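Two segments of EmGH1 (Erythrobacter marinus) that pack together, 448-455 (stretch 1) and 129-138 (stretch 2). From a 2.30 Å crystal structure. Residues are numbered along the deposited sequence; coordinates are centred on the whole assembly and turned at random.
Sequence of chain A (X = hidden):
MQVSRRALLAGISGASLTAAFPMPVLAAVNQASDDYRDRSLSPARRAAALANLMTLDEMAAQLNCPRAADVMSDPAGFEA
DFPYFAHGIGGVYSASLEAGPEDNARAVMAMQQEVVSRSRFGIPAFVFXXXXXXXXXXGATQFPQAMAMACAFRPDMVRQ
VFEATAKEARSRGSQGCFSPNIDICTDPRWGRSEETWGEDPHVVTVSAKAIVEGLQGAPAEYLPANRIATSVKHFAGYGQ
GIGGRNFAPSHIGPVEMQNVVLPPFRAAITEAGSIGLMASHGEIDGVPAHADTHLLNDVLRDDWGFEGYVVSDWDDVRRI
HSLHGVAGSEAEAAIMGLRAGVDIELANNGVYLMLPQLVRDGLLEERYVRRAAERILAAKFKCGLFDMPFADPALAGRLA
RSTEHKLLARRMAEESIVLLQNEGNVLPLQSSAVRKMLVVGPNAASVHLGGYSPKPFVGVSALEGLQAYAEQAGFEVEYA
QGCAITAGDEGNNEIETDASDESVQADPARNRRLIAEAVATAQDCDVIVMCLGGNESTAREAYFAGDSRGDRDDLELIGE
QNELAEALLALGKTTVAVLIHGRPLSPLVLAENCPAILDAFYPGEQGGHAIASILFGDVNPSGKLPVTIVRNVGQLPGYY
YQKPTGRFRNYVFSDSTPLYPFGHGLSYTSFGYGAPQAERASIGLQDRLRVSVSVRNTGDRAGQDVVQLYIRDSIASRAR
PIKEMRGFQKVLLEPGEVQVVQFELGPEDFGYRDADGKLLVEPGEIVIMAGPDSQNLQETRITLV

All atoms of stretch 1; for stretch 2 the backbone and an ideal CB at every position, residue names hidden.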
# COMPACT_ATOMS: atom_id res chain seq x y z
N HIS A 448 -1.04 -17.54 26.49
CA HIS A 448 -1.38 -17.02 25.17
C HIS A 448 -0.74 -17.88 24.10
O HIS A 448 0.49 -17.98 24.02
CB HIS A 448 -0.99 -15.55 25.04
CG HIS A 448 -1.86 -14.67 25.87
ND1 HIS A 448 -3.10 -14.26 25.46
CD2 HIS A 448 -1.71 -14.21 27.14
CE1 HIS A 448 -3.66 -13.53 26.41
NE2 HIS A 448 -2.84 -13.49 27.44
N LEU A 449 -1.59 -18.53 23.31
CA LEU A 449 -1.14 -19.47 22.30
C LEU A 449 -1.38 -18.99 20.88
O LEU A 449 -0.75 -19.51 19.95
CB LEU A 449 -1.83 -20.82 22.51
CG LEU A 449 -1.59 -21.45 23.88
CD1 LEU A 449 -2.55 -22.62 24.07
CD2 LEU A 449 -0.14 -21.89 24.03
N GLY A 450 -2.26 -18.01 20.68
CA GLY A 450 -2.48 -17.45 19.37
C GLY A 450 -3.70 -18.05 18.69
O GLY A 450 -4.34 -18.98 19.18
N GLY A 451 -4.02 -17.47 17.53
CA GLY A 451 -5.11 -17.98 16.73
C GLY A 451 -4.91 -19.45 16.39
O GLY A 451 -3.80 -19.98 16.41
N TYR A 452 -6.03 -20.11 16.10
CA TYR A 452 -6.00 -21.50 15.67
C TYR A 452 -5.44 -22.42 16.76
O TYR A 452 -4.63 -23.31 16.51
CB TYR A 452 -5.23 -21.62 14.34
CG TYR A 452 -6.12 -21.15 13.20
CD1 TYR A 452 -6.15 -19.81 12.82
CD2 TYR A 452 -6.97 -22.03 12.57
CE1 TYR A 452 -7.01 -19.38 11.82
CE2 TYR A 452 -7.81 -21.62 11.57
CZ TYR A 452 -7.83 -20.30 11.19
OH TYR A 452 -8.71 -19.93 10.21
N SER A 453 -5.89 -22.19 18.00
CA SER A 453 -5.53 -22.96 19.18
C SER A 453 -6.80 -23.44 19.87
O SER A 453 -7.83 -22.77 19.82
CB SER A 453 -4.69 -22.14 20.18
OG SER A 453 -3.56 -21.55 19.57
N PRO A 454 -6.75 -24.60 20.54
CA PRO A 454 -7.92 -25.09 21.27
C PRO A 454 -8.22 -24.25 22.50
O PRO A 454 -7.32 -23.89 23.27
CB PRO A 454 -7.53 -26.52 21.67
CG PRO A 454 -6.13 -26.74 21.18
CD PRO A 454 -5.56 -25.42 20.79
N LYS A 455 -9.49 -23.93 22.70
CA LYS A 455 -9.95 -23.14 23.82
C LYS A 455 -10.68 -24.02 24.85
O LYS A 455 -11.49 -24.87 24.47
CB LYS A 455 -10.88 -22.02 23.37
CG LYS A 455 -10.16 -20.89 22.64
CD LYS A 455 -11.14 -20.07 21.84
CE LYS A 455 -10.51 -18.78 21.33
NZ LYS A 455 -11.36 -18.14 20.27
N UNK A 129 -8.42 -31.00 9.48
CA UNK A 129 -8.29 -30.23 10.71
C UNK A 129 -7.30 -29.09 10.47
O UNK A 129 -6.72 -28.98 9.39
CB UNK A 129 -7.84 -31.12 11.87
N UNK A 130 -7.14 -28.22 11.46
CA UNK A 130 -6.16 -27.14 11.41
C UNK A 130 -4.93 -27.54 12.20
O UNK A 130 -5.05 -28.06 13.31
CB UNK A 130 -6.75 -25.84 11.95
N UNK A 131 -3.75 -27.30 11.63
CA UNK A 131 -2.47 -27.67 12.21
C UNK A 131 -1.47 -26.52 12.12
O UNK A 131 -0.31 -26.72 11.76
CB UNK A 131 -1.91 -28.91 11.51
N UNK A 132 -1.90 -25.30 12.45
CA UNK A 132 -1.05 -24.13 12.26
C UNK A 132 0.23 -24.22 13.09
O UNK A 132 1.33 -23.98 12.59
CB UNK A 132 -1.82 -22.86 12.62
N UNK A 133 0.09 -24.55 14.37
CA UNK A 133 1.21 -24.62 15.30
C UNK A 133 0.95 -25.78 16.26
O UNK A 133 1.05 -25.65 17.48
CB UNK A 133 1.39 -23.30 16.06
N UNK A 134 0.63 -26.93 15.68
CA UNK A 134 0.04 -28.05 16.39
C UNK A 134 -1.41 -28.25 15.97
O UNK A 134 -2.05 -27.41 15.34
CB UNK A 134 0.13 -27.83 17.90
N UNK A 135 -1.94 -29.41 16.35
CA UNK A 135 -3.30 -29.74 15.99
C UNK A 135 -4.30 -28.91 16.78
O UNK A 135 -4.26 -28.88 18.01
CB UNK A 135 -3.56 -31.23 16.21
N UNK A 136 -5.21 -28.23 16.09
CA UNK A 136 -6.27 -27.48 16.76
C UNK A 136 -7.32 -28.49 17.22
O UNK A 136 -8.33 -28.75 16.55
CB UNK A 136 -6.88 -26.42 15.84
N UNK A 137 -7.09 -29.05 18.40
CA UNK A 137 -8.03 -30.00 18.97
C UNK A 137 -7.78 -30.10 20.47
O UNK A 137 -6.67 -29.88 20.95
CB UNK A 137 -7.90 -31.37 18.30
N UNK A 138 -8.84 -30.46 21.19
CA UNK A 138 -8.77 -30.56 22.64
C UNK A 138 -7.66 -31.51 23.07
O UNK A 138 -7.57 -32.64 22.57
CB UNK A 138 -10.11 -31.03 23.21

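Position 129 lies beyond the reach of stretch 1, which sets no preference; it is Glu 129, its carboxylate hydrogen-bonded elsewhere in the structure. At 130 the CA-to-CB bond points toward stretch 1, and the ideal CB lies 3.9 Å from Tyr 452 CD2. A side chain of medium length, apolar or with an aliphatic stem, could lie along the ring. Glu 130 does so: its CD comes 3.5 Å from Tyr 452 CE2. Position 131 points away; it is Cys 131.

At 132 the bond again points toward stretch 1, with the ideal CB 4.0 Å from Tyr 452 CB. Carbon is what the tyrosine offers here, so a branched aliphatic residue or methionine would suit. Leu 132 brings CD2 to 3.7 Å from Tyr 452 CB.

Position 133 points toward stretch 1, but its ideal CB has nothing of that stretch within 5.5 Å, so a long side chain is needed to make contact. Ahead lie the carbonyls of Gly 451 and Tyr 452 and the hydroxyl of Ser 453, a group rich in acceptors that favours a long donor: histidine, glutamine or a basic residue. His 133, chi1 p, sends NE2 among them. His 133 NE2 donates to Gly 451 O at 3.2 Å and, weakly because the angle is bent, to Ser 453 OG at 2.7 Å, although the placement of that hydroxyl is less certain. Both acceptors lie at the ring edge, near its plane, where an N-H can address them. The backbone contributes as well: a water accepts from His 133 N at 3.1 Å and donates to Tyr 452 O at 2.7 Å.

At 134, phi/psi of 110/166 would jam a CB against the preceding carbonyl oxygen, which calls for glycine: Gly 134. Position 135 points away, and Leu 135 makes no close side-chain contact with stretch 1.

The CB at 136 leaves sideways, 3.9 Å from Tyr 452 O, near both the tyrosine ring and Pro 454. A branched apolar chain could serve both neighbours. Leu 136 places CD1 3.8 Å from Tyr 452 CD2 and CD2 4.4 Å from Pro 454 CB.

Position 137 points away, so many residues would be compatible; with Ala 137, the backbone makes the contact, its O 3.2 Å from Pro 454 CG. At 138 the bond runs sideways past the proline, and a polar side chain could reach water. Asp 138 OD2 accepts from a water at 2.4 Å, which also donates to Lys 455 O at 3.0 Å.

Stretch 2 129-138: EECLHGLLAD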
# COMPACT_ATOMS: atom_id res chain seq x y z
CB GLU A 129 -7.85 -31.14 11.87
CG GLU A 129 -8.85 -32.28 12.16
CD GLU A 129 -10.11 -31.82 12.85
OE1 GLU A 129 -11.08 -32.60 12.91
OE2 GLU A 129 -10.15 -30.66 13.34
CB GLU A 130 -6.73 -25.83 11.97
CG GLU A 130 -8.02 -25.39 11.33
CD GLU A 130 -7.81 -24.74 9.97
OE1 GLU A 130 -8.83 -24.36 9.34
OE2 GLU A 130 -6.65 -24.60 9.53
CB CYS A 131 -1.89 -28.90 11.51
SG CYS A 131 -2.85 -30.42 11.80
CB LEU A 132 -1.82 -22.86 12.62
CG LEU A 132 -1.10 -21.51 12.44
CD1 LEU A 132 -0.68 -21.27 11.00
CD2 LEU A 132 -2.00 -20.40 12.91
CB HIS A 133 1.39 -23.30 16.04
CG HIS A 133 0.20 -22.90 16.85
ND1 HIS A 133 0.04 -23.25 18.17
CD2 HIS A 133 -0.92 -22.22 16.50
CE1 HIS A 133 -1.12 -22.79 18.61
NE2 HIS A 133 -1.72 -22.16 17.62
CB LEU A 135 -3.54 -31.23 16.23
CG LEU A 135 -4.99 -31.69 16.21
CD1 LEU A 135 -5.56 -31.63 14.80
CD2 LEU A 135 -4.99 -33.11 16.76
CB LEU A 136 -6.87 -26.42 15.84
CG LEU A 136 -7.56 -25.20 16.44
CD1 LEU A 136 -8.19 -24.37 15.32
CD2 LEU A 136 -8.62 -25.52 17.49
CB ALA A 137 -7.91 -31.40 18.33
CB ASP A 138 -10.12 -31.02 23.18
CG ASP A 138 -10.33 -30.61 24.61
OD1 ASP A 138 -9.70 -31.23 25.50
OD2 ASP A 138 -11.11 -29.66 24.83
O HOH W 1 -2.94 -24.90 15.05
O HOH W 2 -10.09 -27.56 24.16
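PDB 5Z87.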